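Local coordinates for mitogen-activated protein kinase, putative (Map kinase-like protein) (Leishmania major, PDB 3PG1) that probably acts as a MAP kinase, binding ATP and transferring a phosphate from it to serine or threonine residues of target proteins, at residues A[204-209]-A[241-246]; A[237-242]-A[264-269]. One frame throughout, in Å; residues are numbered along the deposited sequence. Where two conformers were deposited one is given.

Interaction 1. Residues A[204-209]-A[241-246]; sequences LVMQFK and NQLNKI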
loop_
_atom_site.group_PDB
_atom_site.type_symbol
_atom_site.label_atom_id
_atom_site.label_comp_id
_atom_site.label_asym_id
_atom_site.label_seq_id
_atom_site.Cartn_x
_atom_site.Cartn_y
_atom_site.Cartn_z
ATOM N N LEU A 204 -6.651 -13.137 5.911
ATOM C CA LEU A 204 -7.593 -12.128 5.361
ATOM C C LEU A 204 -8.619 -12.809 4.471
ATOM O O LEU A 204 -9.779 -12.395 4.443
ATOM C CB LEU A 204 -6.877 -11.021 4.564
ATOM C CG LEU A 204 -5.924 -10.089 5.396
ATOM C CD1 LEU A 204 -5.326 -9.064 4.512
ATOM C CD2 LEU A 204 -6.709 -9.337 6.527
ATOM N N VAL A 205 -8.212 -13.873 3.738
ATOM C CA VAL A 205 -9.177 -14.606 2.874
ATOM C C VAL A 205 -10.245 -15.214 3.821
ATOM O O VAL A 205 -11.420 -15.294 3.461
ATOM C CB VAL A 205 -8.461 -15.725 2.029
ATOM C CG1 VAL A 205 -9.488 -16.594 1.265
ATOM C CG2 VAL A 205 -7.401 -15.123 1.062
ATOM N N MET A 206 -9.809 -15.668 5.027
ATOM C CA MET A 206 -10.713 -16.251 6.032
ATOM C C MET A 206 -11.337 -15.198 6.962
ATOM O O MET A 206 -11.922 -15.544 7.995
ATOM C CB MET A 206 -10.034 -17.388 6.784
ATOM C CG MET A 206 -9.568 -18.518 5.851
ATOM S SD MET A 206 -8.902 -19.925 6.766
ATOM C CE MET A 206 -7.408 -19.183 7.516
ATOM N N GLN A 207 -11.239 -13.917 6.574
ATOM C CA GLN A 207 -11.905 -12.791 7.251
ATOM C C GLN A 207 -11.652 -12.717 8.753
ATOM O O GLN A 207 -12.538 -12.307 9.503
ATOM C CB GLN A 207 -13.451 -12.845 6.965
ATOM C CG GLN A 207 -13.800 -12.838 5.486
ATOM C CD GLN A 207 -15.171 -13.409 5.151
ATOM O OE1 GLN A 207 -15.839 -14.116 5.947
ATOM N NE2 GLN A 207 -15.592 -13.139 3.927
ATOM N N PHE A 208 -10.455 -13.120 9.200
ATOM C CA PHE A 208 -10.090 -13.039 10.616
ATOM C C PHE A 208 -9.950 -11.573 11.057
ATOM O O PHE A 208 -9.217 -10.783 10.455
ATOM C CB PHE A 208 -8.795 -13.803 10.874
ATOM C CG PHE A 208 -8.370 -13.900 12.316
ATOM C CD1 PHE A 208 -9.216 -14.455 13.274
ATOM C CD2 PHE A 208 -7.083 -13.539 12.701
ATOM C CE1 PHE A 208 -8.794 -14.607 14.608
ATOM C CE2 PHE A 208 -6.677 -13.663 14.048
ATOM C CZ PHE A 208 -7.544 -14.178 14.989
ATOM N N LYS A 209 -10.662 -11.207 12.103
ATOM C CA LYS A 209 -10.627 -9.824 12.589
ATOM C C LYS A 209 -9.296 -9.492 13.320
ATOM O O LYS A 209 -8.938 -8.322 13.429
ATOM C CB LYS A 209 -11.841 -9.552 13.507
ATOM C CG LYS A 209 -11.949 -10.479 14.714
ATOM C CD LYS A 209 -11.987 -9.728 16.038
ATOM C CE LYS A 209 -12.639 -10.542 17.137
ATOM N NZ LYS A 209 -11.905 -11.805 17.433
ATOM N N ASN A 241 -11.290 -21.737 -4.151
ATOM C CA ASN A 241 -10.260 -22.011 -5.120
ATOM C C ASN A 241 -8.989 -21.217 -4.891
ATOM O O ASN A 241 -7.921 -21.666 -5.298
ATOM C CB ASN A 241 -10.783 -22.082 -6.560
ATOM C CG ASN A 241 -10.983 -20.748 -7.262
ATOM O OD1 ASN A 241 -10.215 -19.831 -7.092
ATOM N ND2 ASN A 241 -12.017 -20.632 -8.096
ATOM N N GLN A 242 -9.095 -20.078 -4.181
ATOM C CA GLN A 242 -7.940 -19.263 -3.779
ATOM C C GLN A 242 -7.219 -20.038 -2.669
ATOM O O GLN A 242 -5.997 -20.225 -2.710
ATOM C CB GLN A 242 -8.399 -17.875 -3.235
ATOM C CG GLN A 242 -7.202 -16.949 -2.796
ATOM C CD GLN A 242 -6.381 -16.450 -3.982
ATOM O OE1 GLN A 242 -6.873 -16.318 -5.089
ATOM N NE2 GLN A 242 -5.124 -16.110 -3.773
ATOM N N LEU A 243 -7.971 -20.518 -1.693
ATOM C CA LEU A 243 -7.370 -21.328 -0.608
ATOM C C LEU A 243 -6.783 -22.627 -1.135
ATOM O O LEU A 243 -5.715 -23.036 -0.666
ATOM C CB LEU A 243 -8.357 -21.602 0.528
ATOM C CG LEU A 243 -8.643 -20.377 1.450
ATOM C CD1 LEU A 243 -9.784 -20.674 2.414
ATOM C CD2 LEU A 243 -7.331 -19.881 2.229
ATOM N N ASN A 244 -7.441 -23.243 -2.136
ATOM C CA ASN A 244 -6.915 -24.449 -2.747
ATOM C C ASN A 244 -5.586 -24.184 -3.456
ATOM O O ASN A 244 -4.660 -24.961 -3.297
ATOM C CB ASN A 244 -7.933 -25.090 -3.709
ATOM C CG ASN A 244 -7.442 -26.416 -4.223
ATOM O OD1 ASN A 244 -7.465 -27.417 -3.510
ATOM N ND2 ASN A 244 -7.026 -26.467 -5.473
ATOM N N LYS A 245 -5.493 -23.103 -4.240
ATOM C CA LYS A 245 -4.252 -22.729 -4.923
ATOM C C LYS A 245 -3.114 -22.504 -3.939
ATOM O O LYS A 245 -1.974 -22.865 -4.219
ATOM C CB LYS A 245 -4.481 -21.478 -5.786
ATOM C CG LYS A 245 -5.169 -21.900 -7.111
ATOM C CD LYS A 245 -5.719 -20.718 -7.871
ATOM C CE LYS A 245 -6.582 -21.176 -9.027
ATOM N NZ LYS A 245 -7.928 -21.619 -8.559
ATOM N N ILE A 246 -3.431 -21.929 -2.770
ATOM C CA ILE A 246 -2.423 -21.658 -1.754
ATOM C C ILE A 246 -1.925 -22.982 -1.152
ATOM O O ILE A 246 -0.708 -23.205 -1.056
ATOM C CB ILE A 246 -3.011 -20.711 -0.654
ATOM C CG1 ILE A 246 -3.229 -19.274 -1.200
ATOM C CG2 ILE A 246 -2.101 -20.728 0.611
ATOM C CD1 ILE A 246 -4.011 -18.253 -0.164
#
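N241 O, just ahead of the Q242 and L243 that meet V205 and M206, is gripped twice within its own helix: K245 N binds it at 3.0 Å in the ordinary helical bond, and K245 NZ curls back to it from the opposite face of its plane, 62° above that plane and so not on a lone pair. Across to 204-209 the contact is wholly apolar. V205 CG1 lies against the fork of L243, 3.9 Å from L243 CG and about as close to L243 CD2, and the two side chains run alongside each other in opposite senses. With CG1 anti to the backbone N (chi1 173°), the second methyl is turned elsewhere, and V205 CG2 brushes the aliphatic Q242 CG at 4.3 Å. The segment 204-209 follows the APE sequence at the end of the kinase activation segment; its short helix stops in a Schellman motif with Q207 as the C-prime residue, Q207 N bonding L204 O at 3.0 Å. Helix 239-250 corresponds to helix G of the kinase C-lobe. M206, where the chain leaves helical geometry, crosses L243 at about a right angle, its CG 4.1 Å from L243 CD1. Q242 turns its amide away from this apolar patch: Q242 NE2 donates to F234 O. M206 also packs against F261 and S262, and its backbone is hydrogen-bonded to S263.

Interaction 2. Residues A[237-242]-A[264-269]; sequences STFYNQ and PSARDY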
loop_
_atom_site.group_PDB
_atom_site.type_symbol
_atom_site.label_atom_id
_atom_site.label_comp_id
_atom_site.label_asym_id
_atom_site.label_seq_id
_atom_site.Cartn_x
_atom_site.Cartn_y
_atom_site.Cartn_z
ATOM N N SER A 237 -10.209 -17.311 -8.032
ATOM C CA SER A 237 -11.388 -16.494 -8.353
ATOM C C SER A 237 -12.474 -16.606 -7.296
ATOM O O SER A 237 -13.531 -15.977 -7.439
ATOM C CB SER A 237 -11.949 -16.902 -9.707
ATOM O OG SER A 237 -12.439 -18.235 -9.661
ATOM N N THR A 238 -12.283 -17.479 -6.293
ATOM C CA THR A 238 -13.306 -17.690 -5.261
ATOM C C THR A 238 -12.609 -17.929 -3.958
ATOM O O THR A 238 -11.410 -18.235 -3.937
ATOM C CB THR A 238 -14.260 -18.921 -5.533
ATOM O OG1 THR A 238 -13.541 -20.153 -5.365
ATOM C CG2 THR A 238 -14.950 -18.897 -6.909
ATOM N N PHE A 239 -13.365 -17.874 -2.866
ATOM C CA PHE A 239 -12.847 -18.172 -1.532
ATOM C C PHE A 239 -12.207 -19.597 -1.520
ATOM O O PHE A 239 -11.091 -19.753 -1.049
ATOM C CB PHE A 239 -14.033 -18.103 -0.527
ATOM C CG PHE A 239 -13.726 -18.630 0.856
ATOM C CD1 PHE A 239 -13.223 -17.788 1.844
ATOM C CD2 PHE A 239 -14.043 -19.937 1.205
ATOM C CE1 PHE A 239 -12.932 -18.283 3.121
ATOM C CE2 PHE A 239 -13.750 -20.429 2.472
ATOM C CZ PHE A 239 -13.214 -19.589 3.433
ATOM N N TYR A 240 -12.911 -20.623 -2.045
ATOM C CA TYR A 240 -12.367 -21.986 -1.985
ATOM C C TYR A 240 -11.199 -22.236 -2.913
ATOM O O TYR A 240 -10.241 -22.912 -2.526
ATOM C CB TYR A 240 -13.449 -23.046 -2.240
ATOM C CG TYR A 240 -14.578 -23.055 -1.231
ATOM C CD1 TYR A 240 -14.380 -23.537 0.060
ATOM C CD2 TYR A 240 -15.854 -22.620 -1.579
ATOM C CE1 TYR A 240 -15.423 -23.582 0.979
ATOM C CE2 TYR A 240 -16.898 -22.645 -0.659
ATOM C CZ TYR A 240 -16.679 -23.128 0.620
ATOM O OH TYR A 240 -17.715 -23.223 1.512
ATOM N N ASN A 241 -11.290 -21.737 -4.151
ATOM C CA ASN A 241 -10.260 -22.011 -5.120
ATOM C C ASN A 241 -8.989 -21.217 -4.891
ATOM O O ASN A 241 -7.921 -21.666 -5.298
ATOM C CB ASN A 241 -10.783 -22.082 -6.560
ATOM C CG ASN A 241 -10.983 -20.748 -7.262
ATOM O OD1 ASN A 241 -10.215 -19.831 -7.092
ATOM N ND2 ASN A 241 -12.017 -20.632 -8.096
ATOM N N GLN A 242 -9.095 -20.078 -4.181
ATOM C CA GLN A 242 -7.940 -19.263 -3.779
ATOM C C GLN A 242 -7.219 -20.038 -2.669
ATOM O O GLN A 242 -5.997 -20.225 -2.710
ATOM C CB GLN A 242 -8.399 -17.875 -3.235
ATOM C CG GLN A 242 -7.202 -16.949 -2.796
ATOM C CD GLN A 242 -6.381 -16.450 -3.982
ATOM O OE1 GLN A 242 -6.873 -16.318 -5.089
ATOM N NE2 GLN A 242 -5.124 -16.110 -3.773
ATOM N N PRO A 264 -15.837 -16.966 12.362
ATOM C CA PRO A 264 -16.810 -18.073 12.512
ATOM C C PRO A 264 -17.495 -18.487 11.198
ATOM O O PRO A 264 -17.746 -19.668 11.002
ATOM C CB PRO A 264 -17.832 -17.503 13.503
ATOM C CG PRO A 264 -17.072 -16.524 14.296
ATOM C CD PRO A 264 -16.155 -15.860 13.292
ATOM N N SER A 265 -17.780 -17.524 10.308
ATOM C CA SER A 265 -18.404 -17.775 8.994
ATOM C C SER A 265 -17.454 -18.584 8.100
ATOM O O SER A 265 -17.896 -19.510 7.428
ATOM C CB SER A 265 -18.736 -16.458 8.300
ATOM O OG SER A 265 -19.747 -15.741 8.987
ATOM N N ALA A 266 -16.135 -18.231 8.101
ATOM C CA ALA A 266 -15.126 -18.914 7.286
ATOM C C ALA A 266 -14.879 -20.348 7.733
ATOM O O ALA A 266 -14.702 -21.227 6.881
ATOM C CB ALA A 266 -13.838 -18.130 7.240
ATOM N N ARG A 267 -14.918 -20.596 9.060
ATOM C CA ARG A 267 -14.805 -21.941 9.651
ATOM C C ARG A 267 -15.945 -22.804 9.154
ATOM O O ARG A 267 -15.739 -23.974 8.824
ATOM C CB ARG A 267 -14.916 -21.880 11.177
ATOM C CG ARG A 267 -13.627 -21.560 11.858
ATOM C CD ARG A 267 -13.892 -21.197 13.299
ATOM N NE ARG A 267 -12.958 -20.170 13.792
ATOM C CZ ARG A 267 -13.202 -19.435 14.866
ATOM N NH1 ARG A 267 -14.345 -19.577 15.533
ATOM N NH2 ARG A 267 -12.315 -18.541 15.278
ATOM N N ASP A 268 -17.163 -22.233 9.103
ATOM C CA ASP A 268 -18.314 -22.978 8.606
ATOM C C ASP A 268 -18.201 -23.238 7.099
ATOM O O ASP A 268 -18.632 -24.287 6.645
ATOM C CB ASP A 268 -19.617 -22.261 8.951
ATOM C CG ASP A 268 -20.033 -22.385 10.412
ATOM O OD1 ASP A 268 -19.654 -23.401 11.061
ATOM O OD2 ASP A 268 -20.782 -21.499 10.890
ATOM N N TYR A 269 -17.615 -22.312 6.333
ATOM C CA TYR A 269 -17.433 -22.539 4.893
ATOM C C TYR A 269 -16.496 -23.739 4.651
ATOM O O TYR A 269 -16.679 -24.486 3.707
ATOM C CB TYR A 269 -16.743 -21.323 4.212
ATOM C CG TYR A 269 -17.521 -20.016 4.166
ATOM C CD1 TYR A 269 -18.914 -20.002 4.195
ATOM C CD2 TYR A 269 -16.858 -18.798 4.037
ATOM C CE1 TYR A 269 -19.627 -18.806 4.146
ATOM C CE2 TYR A 269 -17.561 -17.594 3.969
ATOM C CZ TYR A 269 -18.947 -17.606 4.012
ATOM O OH TYR A 269 -19.641 -16.423 3.953
#
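Two consecutive aromatics, F239 and Y240, take hold of the same residue, Y269, by quite different means: one offers a ring face to its side chain, the other a phenol to its backbone. Y240 OH donates to Y269 O at 2.7 Å, with the donor tilted 30° from the carbonyl plane; that oxygen also sits at the edge of the Y240 ring, near its plane. The same hydroxyl lies 3.4 Å from Y269 CB. F239 meets Y269 in a T-shaped stack, centroids 5.1 Å apart and planes at 74°, with Y269 CD2 over one face of F239, displaced toward the rim. The tightest carbon contact here is F239 CE2 to Y269 CB, 3.6 Å, meeting that methylene roughly at right angles to the hydroxyl's approach. A chi1 of 169° swings the F239 ring away from the backbone N and out toward helix 264-269, where F239 CZ also reaches A266 CB at 4.1 Å. The first turn of helix 239-250, helix G of the kinase fold, thus docks on a short helix in the region where MAP kinases carry their characteristic insert. That turn begins in a capping box: N241 N donates to T238 OG1, and T238 N returns a bond to N241 OD1, which S237 N approaches on a lone pair. Within the turn, F239 CD2 stands 3.8 Å above the centre of the Y240 ring. At the N-terminal end of helix 264-269, A266 N donates to S263 OG, while F239 also packs on L270.

Along the chain, 204-209 comes first, where the activation segment ends; the chain then runs through helix 214-229 before helix 239-250 returns to it, closing the loop of interaction 1. Interaction 2 starts at 237-242, before that loop is complete, and closes its own at helix 264-269, so the two loops cross rather than nest. N241 and Q242 belong to both. The contacts also touch directly: V205 O lies 3.4 Å from F239 CE1, and M206 O is 3.3 Å from A266 CB. The turn after the APE sequence, the start of helix 239-250 and helix 264-269 therefore pack mutually on one side of the C-lobe, each touching the other two.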